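Ankyrin repeat domain protein (Legionella pneumophila subsp. pneumophila, PDB 6MCA) is a Legionella effector with ankyrin repeats and a cysteine protease-like region that interacts with the host LARP7 component of the 7SK snRNP complex. Local coordinates at residues H161-Q166 and G415-Q420; D80-D85 and Y110-N115; F270-Q275 and Y295-P300. All coordinates share one frame; numbering follows the deposited sequence.

Contact 1 (H161-Q166 and G415-Q420)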
# COMPACT_ATOMS: atom_id res chain seq x y z
N HIS A 161 9.66 -1.14 -0.82
CA HIS A 161 9.12 -2.48 -0.58
C HIS A 161 9.75 -3.52 -1.51
O HIS A 161 10.18 -4.58 -1.05
CB HIS A 161 7.60 -2.46 -0.75
CG HIS A 161 6.88 -1.82 0.40
ND1 HIS A 161 7.21 -2.05 1.71
CD2 HIS A 161 5.84 -0.95 0.42
CE1 HIS A 161 6.41 -1.36 2.50
NE2 HIS A 161 5.57 -0.68 1.74
N ARG A 162 9.81 -3.23 -2.81
CA ARG A 162 10.31 -4.21 -3.78
C ARG A 162 11.78 -4.52 -3.54
O ARG A 162 12.20 -5.68 -3.65
CB ARG A 162 10.10 -3.70 -5.20
CG ARG A 162 8.65 -3.65 -5.65
CD ARG A 162 8.09 -5.04 -5.89
NE ARG A 162 6.77 -4.97 -6.52
CZ ARG A 162 5.84 -5.91 -6.40
NH1 ARG A 162 6.07 -6.99 -5.67
NH2 ARG A 162 4.67 -5.76 -7.01
N PHE A 163 12.58 -3.50 -3.23
CA PHE A 163 14.01 -3.68 -3.00
C PHE A 163 14.34 -3.92 -1.54
O PHE A 163 15.53 -4.04 -1.20
CB PHE A 163 14.78 -2.46 -3.52
CG PHE A 163 14.83 -2.37 -5.02
CD1 PHE A 163 15.75 -3.11 -5.74
CD2 PHE A 163 13.94 -1.56 -5.71
CE1 PHE A 163 15.79 -3.04 -7.13
CE2 PHE A 163 13.98 -1.48 -7.09
CZ PHE A 163 14.91 -2.22 -7.80
N GLU A 164 13.33 -4.00 -0.66
CA GLU A 164 13.52 -4.31 0.75
C GLU A 164 14.49 -3.34 1.42
O GLU A 164 15.37 -3.74 2.18
CB GLU A 164 13.98 -5.76 0.94
CG GLU A 164 12.97 -6.80 0.48
CD GLU A 164 13.44 -8.22 0.74
OE1 GLU A 164 13.07 -9.12 -0.04
OE2 GLU A 164 14.16 -8.43 1.73
N LEU A 165 14.32 -2.05 1.14
CA LEU A 165 15.19 -1.04 1.71
C LEU A 165 14.84 -0.78 3.17
O LEU A 165 13.68 -0.86 3.58
CB LEU A 165 15.09 0.26 0.92
CG LEU A 165 15.38 0.16 -0.58
CD1 LEU A 165 15.26 1.52 -1.25
CD2 LEU A 165 16.76 -0.43 -0.81
N GLN A 166 15.86 -0.47 3.96
CA GLN A 166 15.71 -0.14 5.37
C GLN A 166 15.96 1.34 5.59
O GLN A 166 16.71 1.98 4.84
CB GLN A 166 16.67 -0.97 6.23
CG GLN A 166 16.43 -2.47 6.17
CD GLN A 166 17.21 -3.22 7.24
OE1 GLN A 166 18.10 -2.66 7.89
NE2 GLN A 166 16.87 -4.49 7.43
N GLY A 415 20.66 5.89 -4.73
CA GLY A 415 21.80 5.49 -3.93
C GLY A 415 21.43 4.45 -2.89
O GLY A 415 22.21 3.52 -2.63
N GLY A 416 20.25 4.58 -2.29
CA GLY A 416 19.78 3.54 -1.39
C GLY A 416 19.64 2.20 -2.07
O GLY A 416 20.09 1.17 -1.55
N ILE A 417 19.02 2.19 -3.26
CA ILE A 417 18.92 0.96 -4.04
C ILE A 417 20.30 0.37 -4.27
O ILE A 417 20.55 -0.81 -3.97
CB ILE A 417 18.21 1.23 -5.38
CG1 ILE A 417 16.78 1.72 -5.16
CG2 ILE A 417 18.23 -0.02 -6.25
CD1 ILE A 417 16.03 1.96 -6.46
N LEU A 418 21.23 1.19 -4.78
CA LEU A 418 22.56 0.71 -5.13
C LEU A 418 23.28 0.12 -3.93
O LEU A 418 23.87 -0.96 -4.01
CB LEU A 418 23.37 1.85 -5.75
CG LEU A 418 24.86 1.60 -5.98
CD1 LEU A 418 25.08 0.47 -6.97
CD2 LEU A 418 25.54 2.88 -6.46
N PHE A 419 23.24 0.82 -2.79
CA PHE A 419 24.02 0.38 -1.64
C PHE A 419 23.40 -0.84 -0.97
O PHE A 419 24.11 -1.77 -0.59
CB PHE A 419 24.17 1.52 -0.64
CG PHE A 419 25.12 1.22 0.49
CD1 PHE A 419 26.49 1.21 0.27
CD2 PHE A 419 24.65 0.95 1.76
CE1 PHE A 419 27.37 0.94 1.30
CE2 PHE A 419 25.52 0.67 2.80
CZ PHE A 419 26.88 0.67 2.57
N GLN A 420 22.07 -0.86 -0.81
CA GLN A 420 21.45 -1.90 -0.01
C GLN A 420 21.08 -3.15 -0.80
O GLN A 420 21.15 -4.25 -0.24
CB GLN A 420 20.19 -1.35 0.68
CG GLN A 420 20.43 -0.14 1.56
CD GLN A 420 19.24 0.16 2.46
OE1 GLN A 420 18.58 -0.75 2.97
NE2 GLN A 420 18.96 1.44 2.66
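F163 meets I417 ring to branch, just where helix 147-162 ends. Its CG lies beside the backbone N and anti to the carbonyl carbon (chi1 -71°), which turns the ring toward helix 404-421. The CG2 methyl of I417 sits over one face in a CH-pi contact, 4.1 Å from the centroid of the F163 ring and 15° off its normal. The CG1 branch brings its CD1 to the opposite rim of the ring, by CD2 and CE2, so a beta-branched residue suits a flat partner. E164 breaks the helix with positive phi and completes a Schellman motif, which swings the chain from the helix toward 415-420; its own carboxylate leads away. L165 follows, and its two methyls divide the work: CD1 lies 4.2 Å from I417 CG1, while CD2 meets both the carbonyl O of G416 and the CB of Q420, 3.9 Å from that CB.

The segment closes on a two-bond clasp. The backbone N of Q166 donates to Q420 OE1 at 2.9 Å, nearly straight at 169°, and Q420 NE2 returns a bond of 3.2 Å to Q166 O, lying in the carbonyl plane on a lone pair. Q420 can do this because its chain is extended beyond CG and carries a donor and an acceptor side by side, matching the N-H and C=O of one residue in an extended backbone. Together the two bonds fix the rotation of the amide about its last torsion.

Around the pair, R432 and K388 touch F163, and L392 and I436 touch I417. The chemistry is thus graded, from hydrocarbon against ring at the buried side to a side-chain amide paired with backbone at the more exposed one, tying a helix end to a helix far off in sequence without any charge pairing between the two segments.

Contact 2 (D80-D85 and Y110-N115)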
# COMPACT_ATOMS: atom_id res chain seq x y z
N ASP A 80 -13.52 23.97 11.19
CA ASP A 80 -12.21 23.86 10.57
C ASP A 80 -12.28 22.80 9.47
O ASP A 80 -12.33 21.60 9.75
CB ASP A 80 -11.15 23.50 11.61
CG ASP A 80 -9.74 23.48 11.04
OD1 ASP A 80 -9.57 23.66 9.81
OD2 ASP A 80 -8.79 23.28 11.83
N ILE A 81 -12.29 23.25 8.21
CA ILE A 81 -12.48 22.35 7.09
C ILE A 81 -11.26 21.48 6.81
O ILE A 81 -11.34 20.57 5.98
CB ILE A 81 -12.86 23.15 5.83
CG1 ILE A 81 -13.77 22.31 4.92
CG2 ILE A 81 -11.62 23.62 5.09
CD1 ILE A 81 -14.55 23.13 3.93
N ASN A 82 -10.14 21.72 7.49
CA ASN A 82 -8.92 20.95 7.28
C ASN A 82 -8.48 20.18 8.52
O ASN A 82 -7.36 19.65 8.54
CB ASN A 82 -7.79 21.86 6.81
CG ASN A 82 -7.98 22.34 5.38
OD1 ASN A 82 -8.35 21.57 4.50
ND2 ASN A 82 -7.72 23.62 5.15
N LYS A 83 -9.31 20.10 9.55
CA LYS A 83 -8.92 19.39 10.77
C LYS A 83 -8.94 17.89 10.53
O LYS A 83 -9.99 17.34 10.16
CB LYS A 83 -9.84 19.75 11.93
CG LYS A 83 -9.45 19.05 13.22
CD LYS A 83 -10.27 19.53 14.40
CE LYS A 83 -9.82 18.84 15.68
NZ LYS A 83 -10.59 19.30 16.87
N PRO A 84 -7.83 17.19 10.72
CA PRO A 84 -7.81 15.75 10.44
C PRO A 84 -8.06 14.90 11.68
O PRO A 84 -8.16 15.43 12.79
CB PRO A 84 -6.39 15.54 9.90
CG PRO A 84 -5.57 16.51 10.72
CD PRO A 84 -6.48 17.70 11.02
N ASP A 85 -8.15 13.59 11.49
CA ASP A 85 -8.14 12.66 12.61
C ASP A 85 -6.69 12.39 13.00
O ASP A 85 -5.76 13.04 12.51
CB ASP A 85 -8.91 11.39 12.25
CG ASP A 85 -8.40 10.73 11.00
OD1 ASP A 85 -7.32 10.10 11.06
OD2 ASP A 85 -9.07 10.82 9.95
N TYR A 110 -14.74 25.56 -0.18
CA TYR A 110 -14.63 26.31 1.07
C TYR A 110 -13.28 26.11 1.75
O TYR A 110 -13.18 26.18 2.97
CB TYR A 110 -15.77 25.93 2.01
CG TYR A 110 -17.12 26.39 1.52
CD1 TYR A 110 -17.89 25.60 0.67
CD2 TYR A 110 -17.63 27.63 1.88
CE1 TYR A 110 -19.12 26.02 0.21
CE2 TYR A 110 -18.87 28.06 1.43
CZ TYR A 110 -19.61 27.25 0.59
OH TYR A 110 -20.83 27.67 0.14
N GLY A 111 -12.23 25.86 0.96
CA GLY A 111 -10.87 25.97 1.45
C GLY A 111 -10.17 24.69 1.85
O GLY A 111 -9.14 24.77 2.54
N ALA A 112 -10.67 23.52 1.45
CA ALA A 112 -9.96 22.28 1.76
C ALA A 112 -8.64 22.23 1.01
O ALA A 112 -8.59 22.44 -0.21
CB ALA A 112 -10.82 21.07 1.39
N ASP A 113 -7.56 21.97 1.74
CA ASP A 113 -6.22 21.93 1.17
C ASP A 113 -6.09 20.75 0.22
O ASP A 113 -6.09 19.60 0.68
CB ASP A 113 -5.18 21.85 2.28
CG ASP A 113 -3.75 21.88 1.76
OD1 ASP A 113 -3.55 22.17 0.56
OD2 ASP A 113 -2.83 21.60 2.55
N PRO A 114 -5.95 20.97 -1.09
CA PRO A 114 -5.85 19.83 -2.02
C PRO A 114 -4.52 19.11 -1.97
O PRO A 114 -4.39 18.05 -2.61
CB PRO A 114 -6.07 20.49 -3.39
CG PRO A 114 -5.52 21.87 -3.21
CD PRO A 114 -5.83 22.26 -1.79
N ASN A 115 -3.54 19.63 -1.24
CA ASN A 115 -2.22 19.01 -1.14
C ASN A 115 -1.92 18.54 0.28
O ASN A 115 -0.75 18.32 0.62
CB ASN A 115 -1.14 19.97 -1.63
CG ASN A 115 -1.22 20.23 -3.12
OD1 ASN A 115 -0.90 19.37 -3.93
ND2 ASN A 115 -1.66 21.43 -3.48
O HOH W 1 -7.43 18.92 3.02
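N82 OD1 is gripped from two directions. The backbone N of D113 donates to it at 2.9 Å with an N-H...O angle of 165°, approaching 25° out of the carbonyl plane, and a water also lies within hydrogen-bonding distance of OD1 and of the D113 carbonyl. The other arm of the amide works in the reverse sense: N82 ND2 gives a more bent bond of 3.2 Å to G111 O. Asparagine suits this place, since one short amide reads an N-H and a C=O on either side of A112, and the two bonds hold its plane against rotation.

Beside it, I81 packs over the backbone at Y110 and G111. Its CD1 comes to 3.6 Å from Y110 CB, and CG2 lies 3.7 Å from G111 C. The tyrosine ring itself leads away. G111 has a positive phi of 100°, a conformation that calls for glycine.

Each segment also braces itself with an aspartate. D80 OD1 accepts from N82 N and D113 OD1 from N115 N, two Asx turns, and D80 to K83 forms a type I beta turn that presents I81 and N82 to the neighbouring loop. L107 of helix 101-109 touches both I81 and A112. Loops that follow helix 68-76 and helix 101-109 thus stack side by side through asparagine-to-backbone bonds, as is characteristic of ankyrin repeats.

Contact 3 (F270-Q275 and Y295-P300)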
# COMPACT_ATOMS: atom_id res chain seq x y z
N PHE A 270 -5.62 -14.38 3.40
CA PHE A 270 -6.43 -15.56 3.12
C PHE A 270 -7.07 -15.41 1.76
O PHE A 270 -7.44 -14.30 1.35
CB PHE A 270 -7.50 -15.76 4.20
CG PHE A 270 -6.94 -16.01 5.57
CD1 PHE A 270 -6.57 -14.95 6.38
CD2 PHE A 270 -6.77 -17.30 6.04
CE1 PHE A 270 -6.06 -15.18 7.65
CE2 PHE A 270 -6.26 -17.54 7.30
CZ PHE A 270 -5.90 -16.47 8.10
N VAL A 271 -7.18 -16.52 1.04
CA VAL A 271 -7.78 -16.53 -0.29
C VAL A 271 -8.86 -17.60 -0.32
O VAL A 271 -8.60 -18.76 0.01
CB VAL A 271 -6.74 -16.78 -1.40
CG1 VAL A 271 -7.42 -16.77 -2.76
CG2 VAL A 271 -5.65 -15.72 -1.35
N ARG A 272 -10.07 -17.22 -0.72
CA ARG A 272 -11.16 -18.15 -0.93
C ARG A 272 -11.44 -18.23 -2.43
O ARG A 272 -11.60 -17.20 -3.09
CB ARG A 272 -12.42 -17.70 -0.17
CG ARG A 272 -13.56 -18.71 -0.18
CD ARG A 272 -14.51 -18.50 -1.35
NE ARG A 272 -15.58 -19.49 -1.36
CZ ARG A 272 -16.82 -19.25 -0.94
NH1 ARG A 272 -17.15 -18.05 -0.49
NH2 ARG A 272 -17.73 -20.22 -0.98
N TYR A 273 -11.47 -19.45 -2.96
CA TYR A 273 -11.84 -19.67 -4.36
C TYR A 273 -12.71 -20.91 -4.41
O TYR A 273 -12.20 -22.03 -4.29
CB TYR A 273 -10.62 -19.82 -5.26
CG TYR A 273 -10.98 -20.02 -6.71
CD1 TYR A 273 -11.47 -18.96 -7.47
CD2 TYR A 273 -10.83 -21.25 -7.32
CE1 TYR A 273 -11.81 -19.14 -8.80
CE2 TYR A 273 -11.17 -21.44 -8.65
CZ TYR A 273 -11.66 -20.38 -9.39
OH TYR A 273 -11.99 -20.55 -10.71
N HIS A 274 -14.02 -20.71 -4.58
CA HIS A 274 -14.99 -21.79 -4.57
C HIS A 274 -14.87 -22.60 -3.28
O HIS A 274 -15.03 -22.05 -2.19
CB HIS A 274 -14.82 -22.68 -5.80
CG HIS A 274 -15.03 -21.96 -7.10
ND1 HIS A 274 -15.91 -20.91 -7.23
CD2 HIS A 274 -14.47 -22.14 -8.32
CE1 HIS A 274 -15.88 -20.47 -8.48
NE2 HIS A 274 -15.01 -21.20 -9.16
N GLN A 275 -14.56 -23.89 -3.39
CA GLN A 275 -14.46 -24.75 -2.22
C GLN A 275 -13.05 -24.77 -1.62
O GLN A 275 -12.79 -25.58 -0.72
CB GLN A 275 -14.89 -26.18 -2.57
CG GLN A 275 -13.85 -26.98 -3.36
CD GLN A 275 -13.99 -26.80 -4.86
OE1 GLN A 275 -14.38 -25.73 -5.33
NE2 GLN A 275 -13.67 -27.84 -5.61
N TYR A 295 -6.50 -25.58 1.84
CA TYR A 295 -7.46 -26.51 2.41
C TYR A 295 -8.72 -26.55 1.54
O TYR A 295 -8.99 -25.64 0.76
CB TYR A 295 -7.87 -26.10 3.84
CG TYR A 295 -6.75 -25.60 4.72
CD1 TYR A 295 -6.26 -24.30 4.60
CD2 TYR A 295 -6.22 -26.40 5.71
CE1 TYR A 295 -5.25 -23.84 5.41
CE2 TYR A 295 -5.20 -25.95 6.54
CZ TYR A 295 -4.73 -24.66 6.38
OH TYR A 295 -3.72 -24.21 7.20
N ARG A 296 -9.48 -27.63 1.71
CA ARG A 296 -10.82 -27.72 1.15
C ARG A 296 -11.83 -27.32 2.21
O ARG A 296 -11.74 -27.76 3.36
CB ARG A 296 -11.12 -29.13 0.65
CG ARG A 296 -12.51 -29.28 0.04
CD ARG A 296 -12.96 -30.74 -0.01
NE ARG A 296 -12.03 -31.57 -0.77
CZ ARG A 296 -12.02 -31.66 -2.10
NH1 ARG A 296 -11.14 -32.45 -2.70
NH2 ARG A 296 -12.88 -30.96 -2.82
N ILE A 297 -12.78 -26.47 1.83
CA ILE A 297 -13.83 -26.02 2.75
C ILE A 297 -14.91 -27.09 2.79
O ILE A 297 -15.69 -27.24 1.84
CB ILE A 297 -14.40 -24.66 2.34
CG1 ILE A 297 -13.29 -23.60 2.33
CG2 ILE A 297 -15.53 -24.25 3.27
CD1 ILE A 297 -13.68 -22.33 1.61
N THR A 298 -14.96 -27.86 3.88
CA THR A 298 -15.93 -28.94 4.02
C THR A 298 -17.22 -28.51 4.71
O THR A 298 -18.21 -29.24 4.65
CB THR A 298 -15.32 -30.12 4.78
OG1 THR A 298 -15.05 -29.74 6.14
CG2 THR A 298 -14.02 -30.56 4.12
N ARG A 299 -17.23 -27.34 5.36
CA ARG A 299 -18.44 -26.76 5.92
C ARG A 299 -18.65 -25.37 5.31
O ARG A 299 -18.48 -24.35 5.98
CB ARG A 299 -18.37 -26.67 7.45
CG ARG A 299 -17.89 -27.94 8.13
CD ARG A 299 -17.68 -27.72 9.63
NE ARG A 299 -17.64 -28.98 10.37
CZ ARG A 299 -18.71 -29.68 10.73
NH1 ARG A 299 -19.93 -29.24 10.42
NH2 ARG A 299 -18.58 -30.82 11.40
N PRO A 300 -19.02 -25.31 4.02
CA PRO A 300 -19.22 -23.99 3.39
C PRO A 300 -20.41 -23.23 3.96
O PRO A 300 -20.49 -22.01 3.76
CB PRO A 300 -19.43 -24.34 1.91
CG PRO A 300 -20.00 -25.72 1.95
CD PRO A 300 -19.36 -26.41 3.11
O HOH W 2 -13.17 -30.98 -5.38
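Q275 and I297 bury the most surface here, joined by one strong backbone bond. I297 N donates to Q275 O at 2.7 Å and is essentially straight at 179°, while R296 CA adds a CA-H...O contact to the same oxygen. The aliphatic side chain of I297 then lies against what surrounds this bond: CB is 3.6 Å from Q275 O, and CD1 reaches onward to R272 CG at 4.0 Å, the two side chains crossing at about a right angle. A branched hydrocarbon suits this site, for it lies against the carbonyl and against CG of the arginine alike.

R272 is held in place by its own turn. Bent at chi2 (-91°), its chain doubles back so that NE donates to H274 O at 2.7 Å, in the guanidinium plane and on a lone pair of the carbonyl. That bond steadies the H274 carbonyl, which the CD1 of I297 also touches at 4.0 Å.

Q275 also passes R296. The CG of Q275 approaches R296 NH2 obliquely at 4.1 Å, with amide and guanidinium planes 30° apart, and a single water accepts from both Q275 NE2 and R296 NH2. Two donors that cannot bond to each other are thereby bridged by a shared acceptor.

Within the five-stranded antiparallel sheet, strand 276-280 runs between 266-273 and 292-297, so the contact sits at the turn from strand 266-273 into strand 276-280, where Q275 leads into the latter. W277 lies against I297, L331 of the edge strand 331-337 covers it further, and helix 355-364 packs on V271 and Y273.

How the contacts relate
The three contacts lie in separate parts of the chain and none touches another. Contact 2 closes before the other two open, within the ankyrin repeats, whereas contact 3 is nested inside the long loop that contact 1 closes: the 248 residues between H161-Q166 and G415-Q420 include the five-stranded sheet. Contact 1 therefore brings the end of helix 147-162 back to a late helix. Centre to centre, contacts 1 and 2 are about 34 Å apart and contacts 1 and 3 about 37 Å; contacts 2 and 3, about 44 Å apart, flank the chain's centre from opposite sides. Glycerol molecules, probably from crystallisation, lie near E164 and H274.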